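Pantothenate kinase (Coxiella burnetii, PDB 3TQC) catalyses the ATP-dependent phosphorylation of pantothenate to 4'-phosphopantothenate, the first step of coenzyme A biosynthesis. Local coordinates at residues 48-52 / 53-57. Residues are numbered along the deposited sequence; the frame is centred on the assembly and turned at random.
Sequences EIVSL and KEVTE. With ADP (adenosine-5'-diphosphate), chain D.
Leu-52, Lys-53 and Val-55 form the first turn of the long helix 52-84, started by a helix N-cap: Ser-51, just ahead of the helix, supplies an acceptor to a backbone amide of that turn. Helix 47-50 has just ended, and the positive phi of Ser-51 (84°) marks the break between the two helices. Ser-51 OG accepts from Glu-54 N at 3.3 Å, a long bond but nearly straight (164°).

The carbonyl of Leu-52 is gripped twice by Thr-56. Thr-56 N reaches Leu-52 O at 2.8 Å. A chi1 of -57° sets Thr-56 OG1 beside its own backbone N, where it too can face Leu-52 O, 2.7 Å away. The two donors arrive from opposite faces of the carbonyl plane. The side chains extend alongside each other, and Leu-52 CD1 comes to 3.6 Å from Thr-56 OG1.

Val-55 gives its amide to Ser-51 O, and its CG2, held beside that same backbone N, lies 3.2 Å from Ser-51 O. Lys-53 runs out extended, bends at its last torsion and forms a salt bridge one turn on, NZ meeting Glu-57 OE2 on the syn side at 2.6 Å. Glu-54 turns its carboxylate away from the cap to a salt bridge with Arg-21 and a hydrogen bond from Ile-313 N; Arg-21 also pairs with Glu-57.

On the nucleotide side, this P-loop kinase uses the preceding helix to border the adenine of ADP. Val-50 brings its CG1 methyl to 3.6 Å from ADP N6. Ile-49 O stands 3.2 Å from ADP C2.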
loop_
_atom_site.group_PDB
_atom_site.type_symbol
_atom_site.label_atom_id
_atom_site.label_comp_id
_atom_site.label_asym_id
_atom_site.label_seq_id
_atom_site.Cartn_x
_atom_site.Cartn_y
_atom_site.Cartn_z
ATOM N N GLU B 48 30.704 15.210 -1.145
ATOM C CA GLU B 48 31.889 14.721 -1.836
ATOM C C GLU B 48 31.582 13.441 -2.635
ATOM O O GLU B 48 32.168 13.193 -3.685
ATOM C CB GLU B 48 33.027 14.499 -0.834
ATOM C CG GLU B 48 34.396 14.253 -1.446
ATOM C CD GLU B 48 34.812 15.305 -2.470
ATOM O OE1 GLU B 48 35.232 16.423 -2.071
ATOM O OE2 GLU B 48 34.744 14.995 -3.684
ATOM N N ILE B 49 30.648 12.639 -2.149
ATOM C CA ILE B 49 30.288 11.410 -2.834
ATOM C C ILE B 49 29.316 11.680 -3.990
ATOM O O ILE B 49 29.549 11.255 -5.112
ATOM C CB ILE B 49 29.706 10.383 -1.832
ATOM C CG1 ILE B 49 30.789 10.017 -0.793
ATOM C CG2 ILE B 49 29.200 9.139 -2.559
ATOM C CD1 ILE B 49 30.312 9.094 0.323
ATOM N N VAL B 50 28.224 12.384 -3.715
ATOM C CA VAL B 50 27.169 12.584 -4.715
ATOM C C VAL B 50 27.449 13.772 -5.646
ATOM O O VAL B 50 26.946 13.816 -6.760
ATOM C CB VAL B 50 25.784 12.716 -4.065
ATOM C CG1 VAL B 50 25.506 11.510 -3.163
ATOM C CG2 VAL B 50 25.682 13.968 -3.265
ATOM N N SER B 51 28.280 14.703 -5.194
ATOM C CA SER B 51 28.628 15.921 -5.955
ATOM C C SER B 51 27.568 17.028 -5.756
ATOM O O SER B 51 26.375 16.763 -5.587
ATOM C CB SER B 51 28.858 15.633 -7.456
ATOM O OG SER B 51 27.623 15.647 -8.169
ATOM N N LEU B 52 28.045 18.265 -5.769
ATOM C CA LEU B 52 27.218 19.452 -5.613
ATOM C C LEU B 52 26.152 19.551 -6.706
ATOM O O LEU B 52 25.013 19.918 -6.453
ATOM C CB LEU B 52 28.121 20.692 -5.647
ATOM C CG LEU B 52 27.449 22.058 -5.570
ATOM C CD1 LEU B 52 26.600 22.146 -4.312
ATOM C CD2 LEU B 52 28.488 23.162 -5.608
ATOM N N LYS B 53 26.559 19.220 -7.927
ATOM C CA LYS B 53 25.698 19.285 -9.092
ATOM C C LYS B 53 24.488 18.405 -8.907
ATOM O O LYS B 53 23.348 18.872 -9.008
ATOM C CB LYS B 53 26.475 18.848 -10.336
ATOM C CG LYS B 53 25.715 18.996 -11.619
ATOM C CD LYS B 53 26.578 18.632 -12.824
ATOM C CE LYS B 53 25.768 18.749 -14.089
ATOM N NZ LYS B 53 25.342 20.152 -14.287
ATOM N N GLU B 54 24.751 17.140 -8.610
ATOM C CA GLU B 54 23.706 16.131 -8.490
ATOM C C GLU B 54 22.771 16.437 -7.323
ATOM O O GLU B 54 21.556 16.281 -7.452
ATOM C CB GLU B 54 24.345 14.740 -8.338
ATOM C CG GLU B 54 23.387 13.574 -8.293
ATOM C CD GLU B 54 22.768 13.207 -9.640
ATOM O OE1 GLU B 54 23.082 13.830 -10.663
ATOM O OE2 GLU B 54 21.935 12.286 -9.651
ATOM N N VAL B 55 23.334 16.883 -6.200
ATOM C CA VAL B 55 22.531 17.296 -5.053
ATOM C C VAL B 55 21.656 18.481 -5.416
ATOM O O VAL B 55 20.462 18.504 -5.088
ATOM C CB VAL B 55 23.394 17.746 -3.852
ATOM C CG1 VAL B 55 22.501 18.341 -2.771
ATOM C CG2 VAL B 55 24.201 16.599 -3.292
ATOM N N THR B 56 22.243 19.475 -6.079
ATOM C CA THR B 56 21.507 20.670 -6.408
ATOM C C THR B 56 20.401 20.379 -7.429
ATOM O O THR B 56 19.286 20.855 -7.279
ATOM C CB THR B 56 22.412 21.791 -6.949
ATOM O OG1 THR B 56 23.437 22.087 -5.995
ATOM C CG2 THR B 56 21.595 23.048 -7.200
ATOM N N GLU B 57 20.722 19.589 -8.451
ATOM C CA GLU B 57 19.844 19.423 -9.598
ATOM C C GLU B 57 18.789 18.351 -9.351
ATOM O O GLU B 57 17.672 18.500 -9.810
ATOM C CB GLU B 57 20.644 19.104 -10.872
ATOM C CG GLU B 57 21.413 20.292 -11.469
ATOM C CD GLU B 57 22.247 19.900 -12.704
ATOM O OE1 GLU B 57 22.128 18.738 -13.167
ATOM O OE2 GLU B 57 23.020 20.740 -13.210
HETATM P PB ADP D . 23.085 0.835 -0.493
HETATM O O1B ADP D . 22.810 1.653 0.729
HETATM O O2B ADP D . 21.889 0.693 -1.398
HETATM O O3B ADP D . 23.782 -0.483 -0.241
HETATM P PA ADP D . 25.083 2.823 -0.802
HETATM O O1A ADP D . 24.160 3.983 -0.516
HETATM O O2A ADP D . 26.010 2.292 0.245
HETATM O O3A ADP D . 24.198 1.604 -1.357
HETATM O "O5'" ADP D . 25.972 3.191 -2.060
HETATM C "C5'" ADP D . 26.591 2.182 -2.840
HETATM C "C4'" ADP D . 27.910 2.706 -3.389
HETATM O "O4'" ADP D . 27.669 3.681 -4.399
HETATM C "C3'" ADP D . 28.732 3.407 -2.328
HETATM O "O3'" ADP D . 30.111 3.132 -2.578
HETATM C "C2'" ADP D . 28.427 4.875 -2.490
HETATM O "O2'" ADP D . 29.549 5.678 -2.167
HETATM C "C1'" ADP D . 28.093 4.979 -3.963
HETATM N N9 ADP D . 27.014 5.939 -4.274
HETATM C C8 ADP D . 25.739 5.832 -3.875
HETATM N N7 ADP D . 24.999 6.859 -4.353
HETATM C C5 ADP D . 25.824 7.628 -5.069
HETATM C C6 ADP D . 25.654 8.856 -5.839
HETATM N N6 ADP D . 24.428 9.434 -5.891
HETATM N N1 ADP D . 26.744 9.351 -6.453
HETATM C C2 ADP D . 27.958 8.761 -6.378
HETATM N N3 ADP D . 28.172 7.622 -5.685
HETATM C C4 ADP D . 27.148 7.026 -5.026
#